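Cytochrome c (Shewanella violacea, PDB 6A3L) binds heme c covalently within a four-helix bundle and, like other cytochromes c', probably serves in electron transfer. Local coordinates at residues A[17-22]-A[50-55]; A[24-29]-A[43-48]; A[63-68]-A[74-79]; A[90-95]-A[112-117]. One frame throughout, in Å; residues are numbered along the deposited sequence.

Contact 1 of 4, residues A[17-22]-A[50-55]; sequences FSLMAH and AALSKL. With HEC (heme c), chain C.
A leucine methyl pressed against backbone is the unusual feature here: Leu52 CD1 sits 3.4 Å from the carbonyl O of Leu19, on the neighbouring helix, and close to Met20 N. With CG anti to its carbonyl carbon (chi1 -77°), Leu52 sends both methyls at helix 6-31. Both reach Leu19 CB, Leu52 CD1 at 3.8 Å and CD2 marginally farther, and these two leucine side chains cross at about a right angle. Met20 meets the Leu52 stem CB to CB at 4.1 Å, which fits the close backbone approach of 5.9 Å between Met20 CA and Leu52 CA. Beyond CB, Met20 meets two partners. SD rests 3.8 Å from Ser53 CA, and the bend at chi3 (71°) swings CE back to the porphyrin, 3.7 Å from heme C4B. The Ser53 hydroxyl bonds within its own segment, OG donating to Ala50 O at 2.8 Å. On the heme-facing side of helix 6-31, the Phe17 ring lies with one face over the macrocycle, and its CE1 comes 3.1 Å from heme NC. The pair thus joins helix 6-31, which lines the heme pocket, to helix 39-53, while Leu89 of helix 79-99 packs on Met20 and Ser53, and Tyr12 of the second subunit packs on Leu19.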
# COMPACT_ATOMS: atom_id res chain seq x y z
N PHE A 17 3.99 -1.04 -6.30
CA PHE A 17 4.95 -2.12 -6.52
C PHE A 17 6.11 -2.04 -5.54
O PHE A 17 6.52 -3.06 -4.96
CB PHE A 17 5.47 -2.05 -7.96
CG PHE A 17 4.48 -2.46 -9.02
CD1 PHE A 17 3.93 -3.73 -9.04
CD2 PHE A 17 4.11 -1.57 -10.03
CE1 PHE A 17 3.03 -4.11 -10.04
CE2 PHE A 17 3.21 -1.94 -11.03
CZ PHE A 17 2.67 -3.22 -11.04
N SER A 18 6.66 -0.85 -5.31
CA SER A 18 7.79 -0.71 -4.41
C SER A 18 7.43 -1.12 -2.98
O SER A 18 8.22 -1.78 -2.30
CB SER A 18 8.31 0.72 -4.41
OG SER A 18 9.34 0.82 -3.45
N LEU A 19 6.26 -0.71 -2.50
CA LEU A 19 5.81 -1.18 -1.20
C LEU A 19 5.56 -2.68 -1.20
O LEU A 19 5.71 -3.34 -0.16
CB LEU A 19 4.53 -0.45 -0.79
CG LEU A 19 4.62 1.07 -0.54
CD1 LEU A 19 3.31 1.61 -0.02
CD2 LEU A 19 5.69 1.37 0.47
N MET A 20 5.14 -3.23 -2.35
CA MET A 20 4.91 -4.67 -2.44
C MET A 20 6.23 -5.44 -2.47
O MET A 20 6.34 -6.50 -1.85
CB MET A 20 4.06 -4.96 -3.68
CG MET A 20 3.73 -6.42 -3.88
SD MET A 20 2.28 -6.55 -4.94
CE MET A 20 2.91 -6.05 -6.54
N ALA A 21 7.23 -4.91 -3.18
CA ALA A 21 8.54 -5.57 -3.22
C ALA A 21 9.19 -5.59 -1.84
O ALA A 21 9.82 -6.59 -1.47
CB ALA A 21 9.47 -4.89 -4.21
N HIS A 22 9.06 -4.49 -1.08
CA HIS A 22 9.64 -4.49 0.26
C HIS A 22 9.02 -5.58 1.12
O HIS A 22 9.71 -6.33 1.82
CB HIS A 22 9.47 -3.12 0.96
CG HIS A 22 10.00 -3.12 2.36
ND1 HIS A 22 9.21 -3.35 3.47
CD2 HIS A 22 11.26 -2.97 2.84
CE1 HIS A 22 9.95 -3.32 4.56
NE2 HIS A 22 11.21 -3.10 4.21
N ALA A 50 -0.94 -8.94 -0.30
CA ALA A 50 -2.28 -9.17 -0.83
C ALA A 50 -3.03 -7.85 -1.04
O ALA A 50 -3.60 -7.61 -2.11
CB ALA A 50 -3.06 -10.08 0.12
N ALA A 51 -3.03 -6.99 -0.02
CA ALA A 51 -3.70 -5.70 -0.15
C ALA A 51 -2.99 -4.83 -1.19
O ALA A 51 -3.65 -4.19 -2.01
CB ALA A 51 -3.77 -5.00 1.21
N LEU A 52 -1.66 -4.82 -1.18
CA LEU A 52 -0.92 -4.00 -2.14
C LEU A 52 -1.17 -4.46 -3.57
O LEU A 52 -1.22 -3.63 -4.49
CB LEU A 52 0.58 -4.04 -1.82
CG LEU A 52 0.96 -3.13 -0.63
CD1 LEU A 52 2.36 -3.46 -0.06
CD2 LEU A 52 0.85 -1.64 -0.98
N SER A 53 -1.32 -5.78 -3.79
CA SER A 53 -1.48 -6.29 -5.15
C SER A 53 -2.75 -5.77 -5.82
O SER A 53 -2.82 -5.74 -7.04
CB SER A 53 -1.43 -7.83 -5.14
OG SER A 53 -2.62 -8.42 -4.62
N LYS A 54 -3.73 -5.33 -5.04
CA LYS A 54 -4.97 -4.77 -5.58
C LYS A 54 -4.85 -3.30 -6.06
O LYS A 54 -5.80 -2.79 -6.67
CB LYS A 54 -6.08 -4.91 -4.52
CG LYS A 54 -6.32 -6.36 -4.15
CD LYS A 54 -7.66 -6.60 -3.50
CE LYS A 54 -7.53 -6.85 -1.99
NZ LYS A 54 -8.63 -7.70 -1.44
N LEU A 55 -3.73 -2.61 -5.81
CA LEU A 55 -3.64 -1.18 -6.14
C LEU A 55 -3.11 -0.83 -7.53
O LEU A 55 -3.68 0.04 -8.19
CB LEU A 55 -2.79 -0.42 -5.12
CG LEU A 55 -3.15 -0.73 -3.68
CD1 LEU A 55 -2.33 0.08 -2.67
CD2 LEU A 55 -4.64 -0.51 -3.53
FE HEC C . 6.13 -5.40 -10.77
CHA HEC C . 7.52 -2.31 -11.53
CHB HEC C . 7.94 -5.50 -7.88
CHC HEC C . 4.26 -8.11 -9.64
CHD HEC C . 4.21 -5.21 -13.55
NA HEC C . 7.46 -4.13 -9.89
C1A HEC C . 7.92 -2.93 -10.38
C2A HEC C . 8.93 -2.46 -9.47
C3A HEC C . 9.04 -3.33 -8.46
C4A HEC C . 8.11 -4.40 -8.70
CMA HEC C . 10.00 -3.22 -7.25
CAA HEC C . 9.70 -1.15 -9.63
CBA HEC C . 8.77 -0.05 -9.08
CGA HEC C . 9.57 1.21 -8.94
O1A HEC C . 10.22 1.34 -7.87
O2A HEC C . 9.60 2.05 -9.88
NB HEC C . 6.05 -6.58 -9.02
C1B HEC C . 6.99 -6.49 -8.01
C2B HEC C . 6.79 -7.62 -7.12
C3B HEC C . 5.78 -8.37 -7.60
C4B HEC C . 5.29 -7.72 -8.80
CMB HEC C . 7.67 -7.85 -5.86
CAB HEC C . 5.20 -9.67 -6.98
CBB HEC C . 5.09 -9.81 -5.64
NC HEC C . 4.52 -6.43 -11.45
C1C HEC C . 3.95 -7.55 -10.87
C2C HEC C . 2.94 -8.05 -11.79
C3C HEC C . 2.93 -7.27 -12.89
C4C HEC C . 3.92 -6.23 -12.68
CMC HEC C . 2.09 -9.31 -11.52
CAC HEC C . 2.04 -7.39 -14.16
CBC HEC C . 0.77 -7.81 -14.09
ND HEC C . 5.92 -4.00 -12.25
C1D HEC C . 5.06 -4.15 -13.32
C2D HEC C . 5.21 -3.01 -14.18
C3D HEC C . 6.13 -2.20 -13.63
C4D HEC C . 6.60 -2.81 -12.41
CMD HEC C . 4.44 -2.79 -15.50
CAD HEC C . 6.61 -0.84 -14.20
CBD HEC C . 6.01 0.34 -13.42
CGD HEC C . 6.52 1.65 -13.99
O1D HEC C . 7.73 1.93 -13.87
O2D HEC C . 5.72 2.40 -14.59

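Contact 2 of 4, residues A[24-29]-A[43-48]; sequences FGDMGA and TMRAEN
Asp26 and Arg45 form a salt bridge between two antiparallel helices of the cytochrome c' four-helix bundle, whose local axes approach to 9.0 Å at an angle of 148°. Arg45 NE donates to Asp26 OD2 at 2.9 Å, with 150° at the hydrogen. The oxygen is met from above the carboxylate plane, and carboxylate and guanidinium planes stand 81° apart, so this is a single-point bond and not a paired, coplanar one. Beside it runs an apolar layer: Met27 CG lies 3.4 Å from Arg45 CB, and its sulfur, 3.8 Å from the same CB, leads on to Ala46.

The second shell fixes both charged groups. Asp26 OD1 has its own salt bridge to Lys35, and Arg45 NH1 donates to Asn23 OD1, which also accepts from Asn48. Arg45 NH2 reaches across the dimer interface and forms a salt bridge with Glu58 of the second subunit. The bend of the arginine at chi2 brings NE to the aspartate. With an alanine in place of Arg45, Asp26 OD2 and Glu58 of the second subunit would probably lose their cationic mate, and the flank of Met27 would be less covered. Leu96 of helix 79-99 and Phe112 of helix 105-126 back Met27 on the bundle side. At the end of that methionine, CE closes to 3.4 Å from Ala46 CB, tighter than usual for two carbons, and equally close to Ala46 N.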
# COMPACT_ATOMS: atom_id res chain seq x y z
N PHE A 24 7.29 -8.29 0.10
CA PHE A 24 7.54 -9.63 -0.43
C PHE A 24 8.94 -10.13 -0.08
O PHE A 24 9.11 -11.28 0.34
CB PHE A 24 7.34 -9.63 -1.94
CG PHE A 24 7.31 -11.01 -2.55
CD1 PHE A 24 6.22 -11.85 -2.35
CD2 PHE A 24 8.35 -11.46 -3.36
CE1 PHE A 24 6.19 -13.13 -2.93
CE2 PHE A 24 8.31 -12.72 -3.94
CZ PHE A 24 7.23 -13.55 -3.72
N GLY A 25 9.95 -9.27 -0.23
CA GLY A 25 11.32 -9.69 0.04
C GLY A 25 11.56 -10.14 1.47
O GLY A 25 12.39 -11.03 1.71
N ASP A 26 10.86 -9.53 2.43
CA ASP A 26 11.02 -9.91 3.83
C ASP A 26 10.54 -11.34 4.06
O ASP A 26 11.11 -12.08 4.87
CB ASP A 26 10.25 -8.93 4.73
CG ASP A 26 10.74 -8.94 6.17
OD1 ASP A 26 11.93 -8.66 6.40
OD2 ASP A 26 9.93 -9.26 7.06
N MET A 27 9.49 -11.76 3.35
CA MET A 27 9.09 -13.16 3.41
C MET A 27 10.18 -14.05 2.81
O MET A 27 10.59 -15.04 3.42
CB MET A 27 7.77 -13.37 2.66
CG MET A 27 6.69 -12.48 3.16
SD MET A 27 5.17 -12.51 2.21
CE MET A 27 4.24 -13.67 3.14
N GLY A 28 10.71 -13.66 1.65
CA GLY A 28 11.79 -14.41 1.04
C GLY A 28 13.00 -14.53 1.95
O GLY A 28 13.58 -15.61 2.08
N ALA A 29 13.37 -13.43 2.62
CA ALA A 29 14.50 -13.48 3.54
C ALA A 29 14.25 -14.48 4.66
O ALA A 29 15.15 -15.24 5.05
CB ALA A 29 14.78 -12.08 4.11
N THR A 43 2.88 -13.48 8.33
CA THR A 43 1.48 -13.27 7.98
C THR A 43 1.19 -11.79 7.75
O THR A 43 0.42 -11.43 6.85
CB THR A 43 0.59 -13.83 9.08
OG1 THR A 43 0.82 -15.23 9.20
CG2 THR A 43 -0.87 -13.63 8.76
N MET A 44 1.80 -10.91 8.55
CA MET A 44 1.64 -9.48 8.30
C MET A 44 2.17 -9.10 6.93
O MET A 44 1.53 -8.33 6.20
CB MET A 44 2.36 -8.67 9.38
CG MET A 44 2.51 -7.21 8.99
SD MET A 44 3.77 -6.45 10.01
CE MET A 44 3.00 -6.65 11.63
N ARG A 45 3.36 -9.61 6.57
CA ARG A 45 3.89 -9.43 5.23
C ARG A 45 2.94 -9.97 4.16
O ARG A 45 2.70 -9.32 3.14
CB ARG A 45 5.25 -10.11 5.10
CG ARG A 45 6.27 -9.56 6.07
CD ARG A 45 6.57 -8.12 5.73
NE ARG A 45 7.58 -7.55 6.62
CZ ARG A 45 7.69 -6.25 6.86
NH1 ARG A 45 6.86 -5.41 6.29
NH2 ARG A 45 8.62 -5.80 7.67
N ALA A 46 2.35 -11.15 4.41
CA ALA A 46 1.39 -11.70 3.47
C ALA A 46 0.17 -10.81 3.34
O ALA A 46 -0.33 -10.57 2.23
CB ALA A 46 0.95 -13.10 3.92
N GLU A 47 -0.34 -10.34 4.47
CA GLU A 47 -1.48 -9.44 4.43
C GLU A 47 -1.15 -8.23 3.58
O GLU A 47 -1.94 -7.83 2.71
CB GLU A 47 -1.86 -9.02 5.85
CG GLU A 47 -2.86 -9.96 6.51
CD GLU A 47 -3.13 -9.61 7.96
OE1 GLU A 47 -2.59 -8.59 8.44
OE2 GLU A 47 -3.85 -10.38 8.63
N ASN A 48 0.05 -7.67 3.78
CA ASN A 48 0.42 -6.46 3.07
C ASN A 48 0.47 -6.69 1.57
O ASN A 48 -0.12 -5.93 0.79
CB ASN A 48 1.75 -5.92 3.60
CG ASN A 48 1.64 -5.41 5.04
OD1 ASN A 48 0.55 -5.32 5.59
ND2 ASN A 48 2.77 -5.03 5.64

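Contact 3 of 4, residues A[63-68]-A[74-79]; sequences GSDLGD and KIWTDK
Trp76 reaches across to Ser64 and Asp65 with the six-membered half of its indole, and together these three residues carry the contact. From CA, the CB of Trp76 points at segment 63-68, and CG stands anti to the carbonyl carbon (chi1 -66°), which carries the ring system toward the loop. Contact begins on the benzo ring. CE3 comes first, 4.0 Å from Asp65 CB. CZ3 is closer to that same carbon, at 3.4 Å, and also has Asp65 CA at 3.8 Å. Farther round, CH2 has Ser64 OG at 3.8 Å and Asp65 N at 3.9 Å, and CZ2 has Ser64 OG at 3.4 Å. Both residues approach the indole obliquely. One face of the ring is lined by its chain neighbour, with Ile75 CG2 4.0 Å above the centre.

The polar ends look outside the two segments. Trp76 NE1 donates to Phe60 O, which probably fixes the rotation of the indole, while Ser64 OG is hydrogen-bonded to Ile61 O and to Arg13 NH1. Since Arg13 also binds the heme, Ser64 is a second-shell neighbour of that site. The short segment 74-77 is only weakly helical; its turn is gripped at Lys74 O, which accepts from Thr77 OG1 at 3.0 Å and from Asp78 N, both arriving from the same face of the carbonyl plane. A tryptophan on a short helical turn thus packs against an earlier part of the same long connection between helices 39-53 and 79-99, beside the heme pocket of the cytochrome c' bundle.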
# COMPACT_ATOMS: atom_id res chain seq x y z
N GLY A 63 -2.31 6.02 -22.39
CA GLY A 63 -1.52 7.22 -22.58
C GLY A 63 -0.48 7.51 -21.51
O GLY A 63 -0.00 8.65 -21.44
N SER A 64 -0.20 6.57 -20.60
CA SER A 64 0.83 6.75 -19.60
C SER A 64 2.11 5.95 -19.90
O SER A 64 2.90 5.70 -18.99
CB SER A 64 0.28 6.42 -18.21
OG SER A 64 0.00 5.06 -18.04
N ASP A 65 2.34 5.58 -21.16
CA ASP A 65 3.55 4.83 -21.52
C ASP A 65 4.80 5.69 -21.69
O ASP A 65 5.91 5.13 -21.69
CB ASP A 65 3.31 4.01 -22.79
CG ASP A 65 2.93 4.86 -23.99
OD1 ASP A 65 2.26 5.89 -23.83
OD2 ASP A 65 3.29 4.46 -25.12
N LEU A 66 4.66 7.00 -21.90
CA LEU A 66 5.80 7.90 -22.05
C LEU A 66 6.26 8.49 -20.71
O LEU A 66 5.50 8.57 -19.74
CB LEU A 66 5.47 9.05 -23.01
CG LEU A 66 4.74 8.77 -24.31
CD1 LEU A 66 4.23 10.08 -24.90
CD2 LEU A 66 5.72 8.11 -25.24
N GLY A 67 7.51 8.96 -20.70
CA GLY A 67 8.06 9.59 -19.52
C GLY A 67 8.93 8.67 -18.69
O GLY A 67 9.49 7.70 -19.21
N ASP A 68 9.02 8.94 -17.39
CA ASP A 68 9.81 8.12 -16.48
C ASP A 68 8.95 6.95 -16.04
O ASP A 68 8.34 6.92 -14.96
CB ASP A 68 10.30 8.91 -15.28
CG ASP A 68 11.08 8.04 -14.30
OD1 ASP A 68 10.93 8.19 -13.07
OD2 ASP A 68 11.77 7.11 -14.77
N LYS A 74 3.55 -2.22 -24.95
CA LYS A 74 2.85 -3.46 -25.26
C LYS A 74 1.81 -3.81 -24.20
O LYS A 74 0.90 -4.61 -24.49
CB LYS A 74 3.87 -4.59 -25.42
CG LYS A 74 3.28 -5.95 -25.83
CD LYS A 74 4.34 -7.07 -25.89
CE LYS A 74 5.47 -6.80 -24.90
NZ LYS A 74 6.45 -7.90 -24.80
N ILE A 75 1.87 -3.19 -23.02
CA ILE A 75 0.86 -3.44 -21.99
C ILE A 75 -0.53 -3.14 -22.53
O ILE A 75 -1.47 -3.93 -22.33
CB ILE A 75 1.16 -2.61 -20.73
CG1 ILE A 75 2.40 -3.13 -20.01
CG2 ILE A 75 -0.09 -2.51 -19.82
CD1 ILE A 75 2.76 -2.35 -18.78
N TRP A 76 -0.69 -2.02 -23.24
CA TRP A 76 -1.99 -1.54 -23.69
C TRP A 76 -2.43 -2.13 -25.03
O TRP A 76 -3.63 -2.09 -25.34
CB TRP A 76 -1.98 -0.01 -23.75
CG TRP A 76 -1.85 0.57 -22.38
CD1 TRP A 76 -2.86 0.78 -21.49
CD2 TRP A 76 -0.65 1.01 -21.74
NE1 TRP A 76 -2.36 1.33 -20.34
CE2 TRP A 76 -1.01 1.49 -20.46
CE3 TRP A 76 0.70 1.06 -22.12
CZ2 TRP A 76 -0.07 2.01 -19.56
CZ3 TRP A 76 1.63 1.56 -21.23
CH2 TRP A 76 1.24 2.04 -19.96
N THR A 77 -1.50 -2.61 -25.86
CA THR A 77 -1.91 -3.40 -27.03
C THR A 77 -2.46 -4.75 -26.61
O THR A 77 -3.23 -5.37 -27.35
CB THR A 77 -0.75 -3.58 -28.00
OG1 THR A 77 0.26 -4.41 -27.40
CG2 THR A 77 -0.16 -2.21 -28.39
N ASP A 78 -2.05 -5.26 -25.45
CA ASP A 78 -2.59 -6.51 -24.92
C ASP A 78 -3.15 -6.36 -23.50
O ASP A 78 -2.96 -7.23 -22.65
CB ASP A 78 -1.54 -7.62 -24.96
CG ASP A 78 -2.16 -8.98 -25.13
OD1 ASP A 78 -3.36 -9.15 -24.80
OD2 ASP A 78 -1.45 -9.88 -25.62
N LYS A 79 -3.89 -5.27 -23.25
CA LYS A 79 -4.35 -4.95 -21.89
C LYS A 79 -5.16 -6.08 -21.29
O LYS A 79 -5.12 -6.30 -20.07
CB LYS A 79 -5.17 -3.66 -21.93
CG LYS A 79 -5.51 -3.07 -20.58
CD LYS A 79 -4.27 -2.79 -19.75
CE LYS A 79 -4.56 -1.74 -18.68
NZ LYS A 79 -5.83 -2.07 -17.94

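Contact 4 of 4, residues A[90-95]-A[112-117]; sequences QDNAAA and FMKVAK
Asn92 lays its amide across the side chain of Lys114, the two crossing at about a right angle. Its ND2 lies 3.4 Å from Lys114 CG and its OD1 3.4 Å from Lys114 CE, so the lysine methylenes span the amide from one end to the other. CG of the lysine is anti to its backbone N (chi1 -173°) and the chain beyond is extended, which brings this run of carbons past the asparagine. ND2 also donates to Lys114 O at 3.0 Å, a weak bond whose angle at the hydrogen is just 120°. Next to it, Val115 CG2 fits against the opposing backbone, 3.2 Å from Asn92 O and 3.7 Å from Asn92 CB. A leucine in place of Asn92 would probably leave Lys114 O without this donor and take away the flat amide that the lysine methylenes cross. Inward, Val115 touches the heme and Phe24 of helix 6-31. The two segments run antiparallel at 160°, their local axes 8.6 Å apart: the pairing of helices 79-99 and 105-126 in the cytochrome c' four-helix bundle, just ahead of the heme-binding Cys119, Cys122 and His123.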
# COMPACT_ATOMS: atom_id res chain seq x y z
N GLN A 90 -3.05 -11.29 -7.66
CA GLN A 90 -3.93 -11.16 -6.50
C GLN A 90 -4.34 -12.52 -5.96
O GLN A 90 -4.22 -12.78 -4.76
CB GLN A 90 -5.15 -10.32 -6.89
CG GLN A 90 -4.79 -8.90 -7.28
CD GLN A 90 -5.89 -8.20 -8.06
OE1 GLN A 90 -6.96 -8.76 -8.30
NE2 GLN A 90 -5.63 -6.96 -8.46
N ASP A 91 -4.79 -13.41 -6.85
CA ASP A 91 -5.18 -14.74 -6.40
C ASP A 91 -4.02 -15.47 -5.73
O ASP A 91 -4.18 -16.06 -4.66
CB ASP A 91 -5.74 -15.56 -7.57
CG ASP A 91 -7.11 -15.06 -8.04
OD1 ASP A 91 -7.66 -14.11 -7.42
OD2 ASP A 91 -7.67 -15.64 -9.00
N ASN A 92 -2.83 -15.41 -6.34
CA ASN A 92 -1.65 -16.02 -5.73
C ASN A 92 -1.28 -15.35 -4.41
O ASN A 92 -0.82 -16.03 -3.48
CB ASN A 92 -0.47 -15.97 -6.69
CG ASN A 92 -0.69 -16.80 -7.92
OD1 ASN A 92 -1.70 -17.50 -8.04
ND2 ASN A 92 0.26 -16.76 -8.84
N ALA A 93 -1.39 -14.02 -4.32
CA ALA A 93 -1.15 -13.36 -3.04
C ALA A 93 -2.17 -13.78 -2.00
O ALA A 93 -1.82 -14.05 -0.85
CB ALA A 93 -1.17 -11.83 -3.21
N ALA A 94 -3.45 -13.88 -2.40
CA ALA A 94 -4.48 -14.31 -1.46
C ALA A 94 -4.22 -15.73 -0.99
O ALA A 94 -4.49 -16.07 0.17
CB ALA A 94 -5.86 -14.21 -2.10
N ALA A 95 -3.72 -16.59 -1.88
CA ALA A 95 -3.37 -17.95 -1.48
C ALA A 95 -2.22 -17.94 -0.49
O ALA A 95 -2.23 -18.71 0.48
CB ALA A 95 -3.01 -18.78 -2.73
N PHE A 112 4.59 -19.22 -1.76
CA PHE A 112 5.43 -18.04 -1.97
C PHE A 112 5.95 -17.99 -3.40
O PHE A 112 5.97 -16.92 -4.02
CB PHE A 112 6.60 -18.08 -1.00
CG PHE A 112 7.63 -17.00 -1.22
CD1 PHE A 112 7.54 -15.80 -0.54
CD2 PHE A 112 8.69 -17.20 -2.09
CE1 PHE A 112 8.49 -14.81 -0.74
CE2 PHE A 112 9.65 -16.21 -2.29
CZ PHE A 112 9.54 -15.02 -1.60
N MET A 113 6.39 -19.13 -3.93
CA MET A 113 7.02 -19.19 -5.25
C MET A 113 6.02 -18.96 -6.36
O MET A 113 6.35 -18.39 -7.41
CB MET A 113 7.69 -20.55 -5.44
CG MET A 113 8.96 -20.77 -4.64
SD MET A 113 10.36 -19.76 -5.17
CE MET A 113 11.09 -19.36 -3.58
N LYS A 114 4.79 -19.43 -6.18
CA LYS A 114 3.75 -19.13 -7.15
C LYS A 114 3.52 -17.62 -7.27
O LYS A 114 3.16 -17.13 -8.34
CB LYS A 114 2.46 -19.86 -6.76
CG LYS A 114 1.33 -19.77 -7.77
CD LYS A 114 0.28 -20.85 -7.52
CE LYS A 114 -0.85 -20.80 -8.54
NZ LYS A 114 -1.83 -21.92 -8.36
N VAL A 115 3.71 -16.87 -6.17
CA VAL A 115 3.67 -15.41 -6.27
C VAL A 115 4.92 -14.89 -6.96
O VAL A 115 4.85 -14.02 -7.84
CB VAL A 115 3.50 -14.76 -4.88
CG1 VAL A 115 3.52 -13.25 -5.01
CG2 VAL A 115 2.22 -15.22 -4.20
N ALA A 116 6.08 -15.38 -6.54
CA ALA A 116 7.32 -14.92 -7.16
C ALA A 116 7.27 -15.14 -8.66
O ALA A 116 7.78 -14.32 -9.44
CB ALA A 116 8.53 -15.64 -6.54
N LYS A 117 6.64 -16.24 -9.09
CA LYS A 117 6.50 -16.51 -10.51
C LYS A 117 5.64 -15.44 -11.19
O LYS A 117 5.94 -15.04 -12.31
CB LYS A 117 5.89 -17.92 -10.69
CG LYS A 117 5.67 -18.40 -12.12
CD LYS A 117 5.55 -19.94 -12.19
CE LYS A 117 4.24 -20.42 -12.86
NZ LYS A 117 4.25 -20.36 -14.36

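From the N terminus, helix 6-31 runs out and helix 39-53 returns beside it. Contact 2 closes the shorter loop near the turn, and contact 1 encloses it with the wider one, nearer the heme; the two touch where His22 meets Arg45, and both reach the second subunit. Contact 3 follows in series, a local closure within the long connection, on the opposite side of the chain's centre from contacts 2 and 4, about 29 Å from contact 2 between centres and touching none of the others. Contact 4 then joins helices 79-99 and 105-126. It completes the bundle by packing on both earlier helix contacts: Ala93 against Ala50, and Phe112 against Phe24.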